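Side-chain contacts in glycosyl hydrolase (Rhizobium leguminosarum bv. trifolii, PDB 5NDX), which probably hydrolyses O-glycosyl bonds as a family 39 glycosidase, a bacterial orthologue of human alpha-L-iduronidase: residues 143-148 with 218-223; 162-167 with 196-201; 180-185 with 190-195. The protein carries 2 engineered substitutions. All coordinates share one frame; numbering follows the deposited sequence.

From the N terminus, the chain passes residues 143-148, the loop after barrel strand 140-142, then 162-167 in helix 155-171. It continues along strand 179-184, which holds most of 180-185, runs through 190-195 and 196-201, which span helix 190-200 and the residue after it, and reaches 218-223 at the end of strand 216-219. The three contacts are strictly nested. Contact 3 closes a short loop inside that of contact 2, and both lie inside the long loop closed by contact 1. Contact 1 joins two barrel-strand ends at the ligand, contact 3 lays a helix on the strand between them, and contact 2 joins that helix to the preceding one. Strands 179-184 and 216-219 are neighbours, and the backbones of Thr184 and His220 are hydrogen-bonded.

Contact 1: residues 143-148 with 218-223; sequences TTNQAD and SIHEKG. Engineered in segment 143-148: Gln146 (natural residue Glu). With 8U8 ((2~{R},3~{S},4~{S},5~{R},6~{S})-6-(4-methyl-2-oxidanylidene-chromen-7-yl)oxy-3,4,5-tris(oxidanyl)oxane-2-carboxylic acid), chain M.
With chi1 at -173°, Asn145 stretches its CG away from its own backbone N, which sets the amide beside the imidazole of His220, while Gln146, bent at chi2, brings NE2 to the edge of the same ring, in its plane. Gln146 NE2 donates weakly to His220 NE2 at 3.0 Å, the angle at hydrogen being only 126°. The Asn145 amide and imidazole planes are 18° apart, though the side chains cross at about a right angle; Asn145 OD1 is hydrogen-bonded to Arg57. His220 ND1 is hydrogen-bonded to Asp264. The loop after strand 140-142 and the C-terminal end of strand 216-219 meet at the ligand in the TIM barrel, and an Asn just before the acid/base residue is a hallmark of clan GH-A, which includes family 39. Gln146 is engineered in place of a Glu predicted to be the proton donor. Gln146 NE2 lies 2.9 Å from glycosidic O2 of 8U8, consistent with that role, although poorly ordered. Hydroxyl O3 of 8U8 accepts from Asn145 ND2 at 3.0 Å. Gln146 NE2 also donates to it. Lys222, long and positively charged, donates from NZ to carboxylate O6 of 8U8 and forms salt bridges to Glu265 and Asp267.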
loop_
_atom_site.group_PDB
_atom_site.type_symbol
_atom_site.label_atom_id
_atom_site.label_comp_id
_atom_site.label_asym_id
_atom_site.label_seq_id
_atom_site.Cartn_x
_atom_site.Cartn_y
_atom_site.Cartn_z
ATOM N N THR A 143 -1.451 2.904 19.775
ATOM C CA THR A 143 -0.419 3.534 20.602
ATOM C C THR A 143 0.723 4.099 19.764
ATOM O O THR A 143 0.992 3.683 18.619
ATOM C CB THR A 143 0.328 2.541 21.489
ATOM O OG1 THR A 143 0.898 1.532 20.632
ATOM C CG2 THR A 143 -0.567 1.948 22.512
ATOM N N THR A 144 1.408 5.014 20.427
ATOM C CA THR A 144 2.536 5.759 19.932
ATOM C C THR A 144 3.562 4.747 19.593
ATOM O O THR A 144 3.768 3.736 20.302
ATOM C CB THR A 144 3.090 6.774 21.022
ATOM O OG1 THR A 144 3.737 7.901 20.417
ATOM C CG2 THR A 144 4.039 6.089 22.019
ATOM N N ASN A 145 4.245 5.084 18.527
ATOM C CA ASN A 145 5.136 4.177 17.857
ATOM C C ASN A 145 6.299 3.776 18.786
ATOM O O ASN A 145 6.650 4.498 19.765
ATOM C CB ASN A 145 5.662 4.834 16.579
ATOM C CG ASN A 145 6.482 3.883 15.734
ATOM O OD1 ASN A 145 6.004 2.792 15.350
ATOM N ND2 ASN A 145 7.752 4.262 15.483
ATOM N N GLN A 146 6.849 2.600 18.474
ATOM C CA GLN A 146 7.858 1.971 19.263
ATOM C C GLN A 146 7.410 2.160 20.708
ATOM O O GLN A 146 6.397 1.581 21.125
ATOM C CB GLN A 146 9.256 2.547 18.956
ATOM C CG GLN A 146 10.028 1.789 17.881
ATOM C CD GLN A 146 10.125 2.508 16.533
ATOM O OE1 GLN A 146 10.544 3.667 16.458
ATOM N NE2 GLN A 146 9.772 1.807 15.461
ATOM N N ALA A 147 8.063 3.086 21.393
ATOM C CA ALA A 147 8.173 3.076 22.834
ATOM C C ALA A 147 9.284 2.137 23.408
ATOM O O ALA A 147 9.700 2.298 24.559
ATOM C CB ALA A 147 6.830 2.874 23.526
ATOM N N ASP A 148 9.782 1.198 22.607
ATOM C CA ASP A 148 10.958 0.390 22.958
ATOM C C ASP A 148 12.115 0.763 22.002
ATOM O O ASP A 148 12.666 -0.093 21.319
ATOM C CB ASP A 148 10.599 -1.104 22.931
ATOM C CG ASP A 148 10.332 -1.589 21.584
ATOM O OD1 ASP A 148 9.930 -0.814 20.721
ATOM O OD2 ASP A 148 10.483 -2.749 21.371
ATOM N N SER A 218 -0.367 -5.159 18.039
ATOM C CA SER A 218 0.475 -4.745 16.942
ATOM C C SER A 218 1.950 -4.756 17.298
ATOM O O SER A 218 2.343 -4.302 18.384
ATOM C CB SER A 218 0.074 -3.368 16.417
ATOM O OG SER A 218 0.202 -2.406 17.410
ATOM N N ILE A 219 2.747 -5.254 16.359
ATOM C CA ILE A 219 4.200 -5.223 16.409
ATOM C C ILE A 219 4.766 -4.850 15.038
ATOM O O ILE A 219 4.018 -4.914 14.054
ATOM C CB ILE A 219 4.751 -6.609 16.797
ATOM C CG1 ILE A 219 4.280 -7.694 15.849
ATOM C CG2 ILE A 219 4.312 -6.971 18.213
ATOM C CD1 ILE A 219 4.867 -9.053 16.187
ATOM N N HIS A 220 6.043 -4.439 14.972
ATOM C CA HIS A 220 6.768 -4.385 13.711
ATOM C C HIS A 220 7.750 -5.555 13.652
ATOM O O HIS A 220 8.537 -5.758 14.568
ATOM C CB HIS A 220 7.733 -3.201 13.466
ATOM C CG HIS A 220 7.383 -1.925 14.089
ATOM N ND1 HIS A 220 6.089 -1.524 14.298
ATOM C CD2 HIS A 220 8.171 -0.904 14.483
ATOM C CE1 HIS A 220 6.080 -0.304 14.783
ATOM N NE2 HIS A 220 7.329 0.075 14.955
ATOM N N GLU A 221 7.751 -6.223 12.532
ATOM C CA GLU A 221 8.725 -7.271 12.237
ATOM C C GLU A 221 9.147 -7.102 10.783
ATOM O O GLU A 221 8.308 -7.107 9.869
ATOM C CB GLU A 221 8.142 -8.670 12.480
ATOM C CG GLU A 221 7.749 -9.003 13.931
ATOM C CD GLU A 221 8.939 -9.048 14.901
ATOM O OE1 GLU A 221 10.117 -8.917 14.441
ATOM O OE2 GLU A 221 8.698 -9.188 16.143
ATOM N N LYS A 222 10.442 -6.950 10.592
ATOM C CA LYS A 222 11.064 -6.674 9.312
ATOM C C LYS A 222 12.046 -7.737 8.923
ATOM O O LYS A 222 12.508 -8.528 9.744
ATOM C CB LYS A 222 11.735 -5.303 9.355
ATOM C CG LYS A 222 10.745 -4.235 9.790
ATOM C CD LYS A 222 11.121 -2.836 9.323
ATOM C CE LYS A 222 10.284 -1.703 9.961
ATOM N NZ LYS A 222 10.177 -0.490 9.073
ATOM N N GLY A 223 12.351 -7.777 7.640
ATOM C CA GLY A 223 13.117 -8.893 7.094
ATOM C C GLY A 223 14.594 -8.975 7.465
ATOM O O GLY A 223 15.152 -10.053 7.570
HETATM C C15 8U8 M . 16.151 2.923 16.745
HETATM C C13 8U8 M . 15.499 1.692 16.505
HETATM C C14 8U8 M . 15.838 0.592 17.298
HETATM C C16 8U8 M . 15.190 -0.634 17.120
HETATM O O9 8U8 M . 15.564 -1.564 17.832
HETATM O O8 8U8 M . 14.217 -0.796 16.152
HETATM C C11 8U8 M . 13.778 0.290 15.436
HETATM C C10 8U8 M . 12.698 0.129 14.562
HETATM C C12 8U8 M . 14.425 1.546 15.595
HETATM C C7 8U8 M . 13.918 2.637 14.862
HETATM C C8 8U8 M . 12.834 2.472 13.993
HETATM C C9 8U8 M . 12.222 1.219 13.824
HETATM O O2 8U8 M . 11.128 1.016 13.006
HETATM C C5 8U8 M . 10.803 1.846 11.824
HETATM O O1 8U8 M . 11.990 2.000 11.030
HETATM C C1 8U8 M . 12.012 2.992 10.077
HETATM C C6 8U8 M . 12.700 2.361 9.006
HETATM O O7 8U8 M . 13.301 3.106 8.241
HETATM O O6 8U8 M . 12.600 1.149 8.938
HETATM C C2 8U8 M . 10.638 3.431 9.483
HETATM O O5 8U8 M . 10.200 2.434 8.536
HETATM C C3 8U8 M . 9.537 3.736 10.590
HETATM O O4 8U8 M . 9.239 5.089 10.594
HETATM C C4 8U8 M . 9.998 3.270 12.008
HETATM O O3 8U8 M . 8.810 3.266 12.901
#

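Contact 2: residues 162-167 with 196-201; sequences YYDACV and MAHCDS
A cysteine sulfur resting against a tyrosine ring sets this helix pair apart: Cys199 SG lies 4.4 Å from the centroid of the Tyr163 ring, 35° off its normal, an oblique sulfur-aromatic contact. The nearest ring atom is CE2 of Tyr163, 3.8 Å from Cys199 SG. The CB of Tyr163 already points toward helix 190-200, and a chi1 of -170° extends the ring to the sulfur; its hydroxyl goes on to bond the carbonyl of Arg213. A small, polarisable thiol can lie against an aromatic ring without needing a hydrogen-bond partner there, and a tyrosine combines an apolar ring with a polar end that this buried place can satisfy. The two helices, 155-171 and 190-200, are successive members of the outer layer of the TIM barrel, with strand 179-184 between them in the chain. One residue further along helix 155-171, the carboxylate of Asp164 comes to the edge of the His198 ring, the planes 46° apart, though the modelled approach of OD1 to CE1 is too close and the detail doubtful. Asp164 OD2 accepts from the backbone N of Cys205, and an alanine here would probably leave that amide without its acceptor. His198 NE2 itself makes a weak hydrogen bond to the carbonyl of Thr203.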
loop_
_atom_site.group_PDB
_atom_site.type_symbol
_atom_site.label_atom_id
_atom_site.label_comp_id
_atom_site.label_asym_id
_atom_site.label_seq_id
_atom_site.Cartn_x
_atom_site.Cartn_y
_atom_site.Cartn_z
ATOM N N TYR A 162 -0.302 6.141 29.843
ATOM C CA TYR A 162 -0.548 6.658 28.490
ATOM C C TYR A 162 -1.585 5.801 27.734
ATOM O O TYR A 162 -2.547 6.351 27.176
ATOM C CB TYR A 162 0.786 6.810 27.742
ATOM C CG TYR A 162 0.656 6.786 26.236
ATOM C CD1 TYR A 162 0.254 7.926 25.518
ATOM C CD2 TYR A 162 0.922 5.630 25.535
ATOM C CE1 TYR A 162 0.127 7.892 24.137
ATOM C CE2 TYR A 162 0.797 5.582 24.163
ATOM C CZ TYR A 162 0.372 6.709 23.475
ATOM O OH TYR A 162 0.263 6.609 22.123
ATOM N N TYR A 163 -1.419 4.478 27.762
ATOM C CA TYR A 163 -2.398 3.531 27.160
ATOM C C TYR A 163 -3.792 3.720 27.778
ATOM O O TYR A 163 -4.809 3.885 27.072
ATOM C CB TYR A 163 -1.929 2.060 27.286
ATOM C CG TYR A 163 -2.794 1.140 26.483
ATOM C CD1 TYR A 163 -2.567 0.971 25.114
ATOM C CD2 TYR A 163 -3.910 0.555 27.035
ATOM C CE1 TYR A 163 -3.410 0.209 24.332
ATOM C CE2 TYR A 163 -4.758 -0.209 26.281
ATOM C CZ TYR A 163 -4.507 -0.386 24.910
ATOM O OH TYR A 163 -5.363 -1.127 24.121
ATOM N N ASP A 164 -3.827 3.765 29.111
ATOM C CA ASP A 164 -5.064 4.003 29.872
ATOM C C ASP A 164 -5.778 5.251 29.434
ATOM O O ASP A 164 -6.985 5.262 29.319
ATOM C CB ASP A 164 -4.762 4.129 31.379
ATOM C CG ASP A 164 -4.283 2.835 32.004
ATOM O OD1 ASP A 164 -4.689 1.765 31.529
ATOM O OD2 ASP A 164 -3.509 2.884 32.999
ATOM N N ALA A 165 -5.001 6.303 29.217
ATOM C CA ALA A 165 -5.517 7.620 28.827
ATOM C C ALA A 165 -6.062 7.603 27.395
ATOM O O ALA A 165 -7.136 8.180 27.122
ATOM C CB ALA A 165 -4.406 8.654 28.955
ATOM N N CYS A 166 -5.307 6.963 26.483
ATOM C CA CYS A 166 -5.820 6.716 25.120
ATOM C C CYS A 166 -7.180 6.023 25.152
ATOM O O CYS A 166 -8.102 6.486 24.510
ATOM C CB CYS A 166 -4.851 5.855 24.300
ATOM S SG CYS A 166 -3.332 6.704 23.939
ATOM N N VAL A 167 -7.284 4.921 25.902
ATOM C CA VAL A 167 -8.516 4.127 25.955
ATOM C C VAL A 167 -9.643 4.917 26.605
ATOM O O VAL A 167 -10.793 4.924 26.088
ATOM C CB VAL A 167 -8.306 2.783 26.694
ATOM C CG1 VAL A 167 -9.620 2.134 27.127
ATOM C CG2 VAL A 167 -7.529 1.819 25.810
ATOM N N MET A 196 1.035 -6.156 27.609
ATOM C CA MET A 196 0.259 -7.375 27.600
ATOM C C MET A 196 -0.154 -7.763 29.031
ATOM O O MET A 196 -1.312 -8.104 29.249
ATOM C CB MET A 196 1.069 -8.499 26.936
ATOM C CG MET A 196 1.411 -8.230 25.448
ATOM S SD MET A 196 0.137 -7.436 24.430
ATOM C CE MET A 196 -0.659 -8.913 24.075
ATOM N N ALA A 197 0.800 -7.706 29.974
ATOM C CA ALA A 197 0.502 -7.928 31.405
ATOM C C ALA A 197 -0.558 -6.935 31.883
ATOM O O ALA A 197 -1.584 -7.330 32.432
ATOM C CB ALA A 197 1.772 -7.819 32.257
ATOM N N HIS A 198 -0.334 -5.656 31.594
ATOM C CA HIS A 198 -1.304 -4.618 31.947
ATOM C C HIS A 198 -2.691 -4.826 31.388
ATOM O O HIS A 198 -3.682 -4.590 32.085
ATOM C CB HIS A 198 -0.780 -3.259 31.518
ATOM C CG HIS A 198 -1.565 -2.116 32.057
ATOM N ND1 HIS A 198 -2.362 -1.333 31.262
ATOM C CD2 HIS A 198 -1.678 -1.618 33.314
ATOM C CE1 HIS A 198 -2.945 -0.413 32.001
ATOM N NE2 HIS A 198 -2.548 -0.560 33.252
ATOM N N CYS A 199 -2.794 -5.239 30.128
ATOM C CA CYS A 199 -4.114 -5.446 29.500
ATOM C C CYS A 199 -4.759 -6.775 29.883
ATOM O O CYS A 199 -5.953 -6.934 29.734
ATOM C CB CYS A 199 -4.014 -5.341 27.958
ATOM S SG CYS A 199 -3.700 -3.646 27.393
ATOM N N ASP A 200 -3.969 -7.728 30.358
ATOM C CA ASP A 200 -4.482 -9.019 30.784
ATOM C C ASP A 200 -5.052 -9.016 32.233
ATOM O O ASP A 200 -6.236 -9.125 32.416
ATOM C CB ASP A 200 -3.381 -10.061 30.663
ATOM C CG ASP A 200 -3.865 -11.454 30.967
ATOM O OD1 ASP A 200 -5.056 -11.737 30.861
ATOM O OD2 ASP A 200 -3.035 -12.294 31.260
ATOM N N SER A 201 -4.186 -8.962 33.240
ATOM C CA SER A 201 -4.561 -8.658 34.623
ATOM C C SER A 201 -4.290 -7.167 34.589
ATOM O O SER A 201 -4.276 -6.610 33.501
ATOM C CB SER A 201 -3.652 -9.417 35.571
ATOM O OG SER A 201 -2.326 -9.438 35.068
#

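Contact 3: residues 180-185 with 190-195; sequences GGPGTA and PIFRAL. With 8U8 ((2~{R},3~{S},4~{S},5~{R},6~{S})-6-(4-methyl-2-oxidanylidene-chromen-7-yl)oxy-3,4,5-tris(oxidanyl)oxane-2-carboxylic acid), chain M.
Strand 179-184 and helix 190-200 open a beta-alpha-beta unit of the TIM barrel, which strand 216-219 completes, and this contact is where the helix lies back on its own strand. The segment axes pass 8.8 Å apart and run nearly antiparallel, at 166°. Pro182, entered through a cis peptide bond, sets its compact ring among three side chains of the helix. Pro182 CG meets Phe192 CD2 at 3.7 Å, the ring of Phe192 being approached obliquely, and Pro182 CD lies 4.2 Å from Leu195 CD1. On the same ring, Pro182 CB is 4.3 Å from Ile191 CG2. After Gly183, whose positive phi suits a residue with no side chain, Thr184 turns both its branches to the helix. A chi1 of 39° tucks the hydroxyl in over the residue's own backbone, where Thr184 OG1 rests 3.6 Å from Phe192 CD2, while the methyl Thr184 CG2 packs 3.7 Å from Ile191 CG2. Ile191, Phe192 and Leu195 thus bring larger apolar side chains from the helix against Pro182 and Thr184. Just beyond Thr184, the small side chain of Ala185 lies against the ligand, Ala185 CB 3.4 Å from 8U8 C10. Around this contact, helix 155-171 flanks Pro182, Ile191 and Leu195 through Tyr159, Ile156 and Tyr163, whereas Phe192 leans on Ile217 and Ile219 of strand 216-219 and on Val245 of helix 235-252.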
loop_
_atom_site.group_PDB
_atom_site.type_symbol
_atom_site.label_atom_id
_atom_site.label_comp_id
_atom_site.label_asym_id
_atom_site.label_seq_id
_atom_site.Cartn_x
_atom_site.Cartn_y
_atom_site.Cartn_z
ATOM N N GLY A 180 -5.480 -0.283 19.939
ATOM C CA GLY A 180 -4.516 -1.364 20.059
ATOM C C GLY A 180 -3.109 -0.876 20.137
ATOM O O GLY A 180 -2.848 0.329 20.150
ATOM N N GLY A 181 -2.197 -1.835 20.229
ATOM C CA GLY A 181 -0.809 -1.537 20.440
ATOM C C GLY A 181 -0.056 -2.790 20.777
ATOM O O GLY A 181 -0.600 -3.889 20.645
ATOM N N PRO A 182 1.178 -2.666 21.214
ATOM C CA PRO A 182 1.916 -1.412 21.430
ATOM C C PRO A 182 2.713 -0.860 20.235
ATOM O O PRO A 182 3.355 0.182 20.368
ATOM C CB PRO A 182 2.912 -1.799 22.531
ATOM C CG PRO A 182 3.128 -3.279 22.345
ATOM C CD PRO A 182 1.929 -3.858 21.643
ATOM N N GLY A 183 2.672 -1.508 19.076
ATOM C CA GLY A 183 3.523 -1.085 17.952
ATOM C C GLY A 183 5.024 -1.071 18.263
ATOM O O GLY A 183 5.741 -0.124 17.903
ATOM N N THR A 184 5.481 -2.119 18.939
ATOM C CA THR A 184 6.869 -2.244 19.361
ATOM C C THR A 184 7.776 -2.766 18.242
ATOM O O THR A 184 7.337 -3.554 17.384
ATOM C CB THR A 184 6.988 -3.148 20.614
ATOM O OG1 THR A 184 6.077 -4.253 20.520
ATOM C CG2 THR A 184 6.667 -2.334 21.876
ATOM N N ALA A 185 9.036 -2.330 18.274
ATOM C CA ALA A 185 9.998 -2.645 17.221
ATOM C C ALA A 185 10.788 -3.938 17.464
ATOM O O ALA A 185 11.249 -4.555 16.516
ATOM C CB ALA A 185 10.973 -1.495 17.036
ATOM N N PRO A 190 10.542 -5.287 26.611
ATOM C CA PRO A 190 9.960 -4.995 27.903
ATOM C C PRO A 190 8.634 -4.263 27.834
ATOM O O PRO A 190 7.686 -4.670 28.511
ATOM C CB PRO A 190 11.033 -4.122 28.568
ATOM C CG PRO A 190 12.296 -4.724 28.091
ATOM C CD PRO A 190 12.001 -5.013 26.625
ATOM N N ILE A 191 8.571 -3.208 27.014
ATOM C CA ILE A 191 7.336 -2.510 26.768
ATOM C C ILE A 191 6.221 -3.455 26.283
ATOM O O ILE A 191 5.096 -3.347 26.714
ATOM C CB ILE A 191 7.521 -1.377 25.736
ATOM C CG1 ILE A 191 8.257 -0.192 26.372
ATOM C CG2 ILE A 191 6.158 -0.862 25.253
ATOM C CD1 ILE A 191 7.397 0.613 27.364
ATOM N N PHE A 192 6.545 -4.355 25.362
ATOM C CA PHE A 192 5.545 -5.250 24.818
ATOM C C PHE A 192 5.012 -6.130 25.934
ATOM O O PHE A 192 3.830 -6.191 26.133
ATOM C CB PHE A 192 6.069 -6.085 23.657
ATOM C CG PHE A 192 5.085 -7.113 23.181
ATOM C CD1 PHE A 192 5.045 -8.396 23.760
ATOM C CD2 PHE A 192 4.207 -6.827 22.145
ATOM C CE1 PHE A 192 4.114 -9.348 23.335
ATOM C CE2 PHE A 192 3.271 -7.765 21.728
ATOM C CZ PHE A 192 3.218 -9.028 22.313
ATOM N N ARG A 193 5.907 -6.797 26.644
ATOM C CA ARG A 193 5.508 -7.698 27.735
ATOM C C ARG A 193 4.727 -6.978 28.792
ATOM O O ARG A 193 3.710 -7.489 29.265
ATOM C CB ARG A 193 6.718 -8.391 28.347
ATOM C CG ARG A 193 7.297 -9.418 27.395
ATOM C CD ARG A 193 8.371 -10.302 28.030
ATOM N NE ARG A 193 9.680 -9.747 27.745
ATOM C CZ ARG A 193 10.506 -9.136 28.596
ATOM N NH1 ARG A 193 11.667 -8.668 28.141
ATOM N NH2 ARG A 193 10.217 -8.982 29.879
ATOM N N ALA A 194 5.163 -5.765 29.106
ATOM C CA ALA A 194 4.459 -4.946 30.092
ATOM C C ALA A 194 3.044 -4.587 29.674
ATOM O O ALA A 194 2.127 -4.610 30.502
ATOM C CB ALA A 194 5.256 -3.688 30.392
ATOM N N LEU A 195 2.818 -4.266 28.398
ATOM C CA LEU A 195 1.473 -3.826 28.002
ATOM C C LEU A 195 0.518 -5.012 28.018
ATOM O O LEU A 195 -0.654 -4.899 28.375
ATOM C CB LEU A 195 1.501 -3.160 26.637
ATOM C CG LEU A 195 0.386 -2.210 26.139
ATOM C CD1 LEU A 195 -0.403 -2.763 24.965
ATOM C CD2 LEU A 195 -0.553 -1.658 27.190
HETATM C C15 8U8 M . 16.151 2.923 16.745
HETATM C C13 8U8 M . 15.499 1.692 16.505
HETATM C C14 8U8 M . 15.838 0.592 17.298
HETATM C C16 8U8 M . 15.190 -0.634 17.120
HETATM O O9 8U8 M . 15.564 -1.564 17.832
HETATM O O8 8U8 M . 14.217 -0.796 16.152
HETATM C C11 8U8 M . 13.778 0.290 15.436
HETATM C C10 8U8 M . 12.698 0.129 14.562
HETATM C C12 8U8 M . 14.425 1.546 15.595
HETATM C C7 8U8 M . 13.918 2.637 14.862
HETATM C C8 8U8 M . 12.834 2.472 13.993
HETATM C C9 8U8 M . 12.222 1.219 13.824
HETATM O O2 8U8 M . 11.128 1.016 13.006
HETATM C C5 8U8 M . 10.803 1.846 11.824
HETATM O O1 8U8 M . 11.990 2.000 11.030
HETATM C C1 8U8 M . 12.012 2.992 10.077
HETATM C C6 8U8 M . 12.700 2.361 9.006
HETATM O O7 8U8 M . 13.301 3.106 8.241
HETATM O O6 8U8 M . 12.600 1.149 8.938
HETATM C C2 8U8 M . 10.638 3.431 9.483
HETATM O O5 8U8 M . 10.200 2.434 8.536
HETATM C C3 8U8 M . 9.537 3.736 10.590
HETATM O O4 8U8 M . 9.239 5.089 10.594
HETATM C C4 8U8 M . 9.998 3.270 12.008
HETATM O O3 8U8 M . 8.810 3.266 12.901
#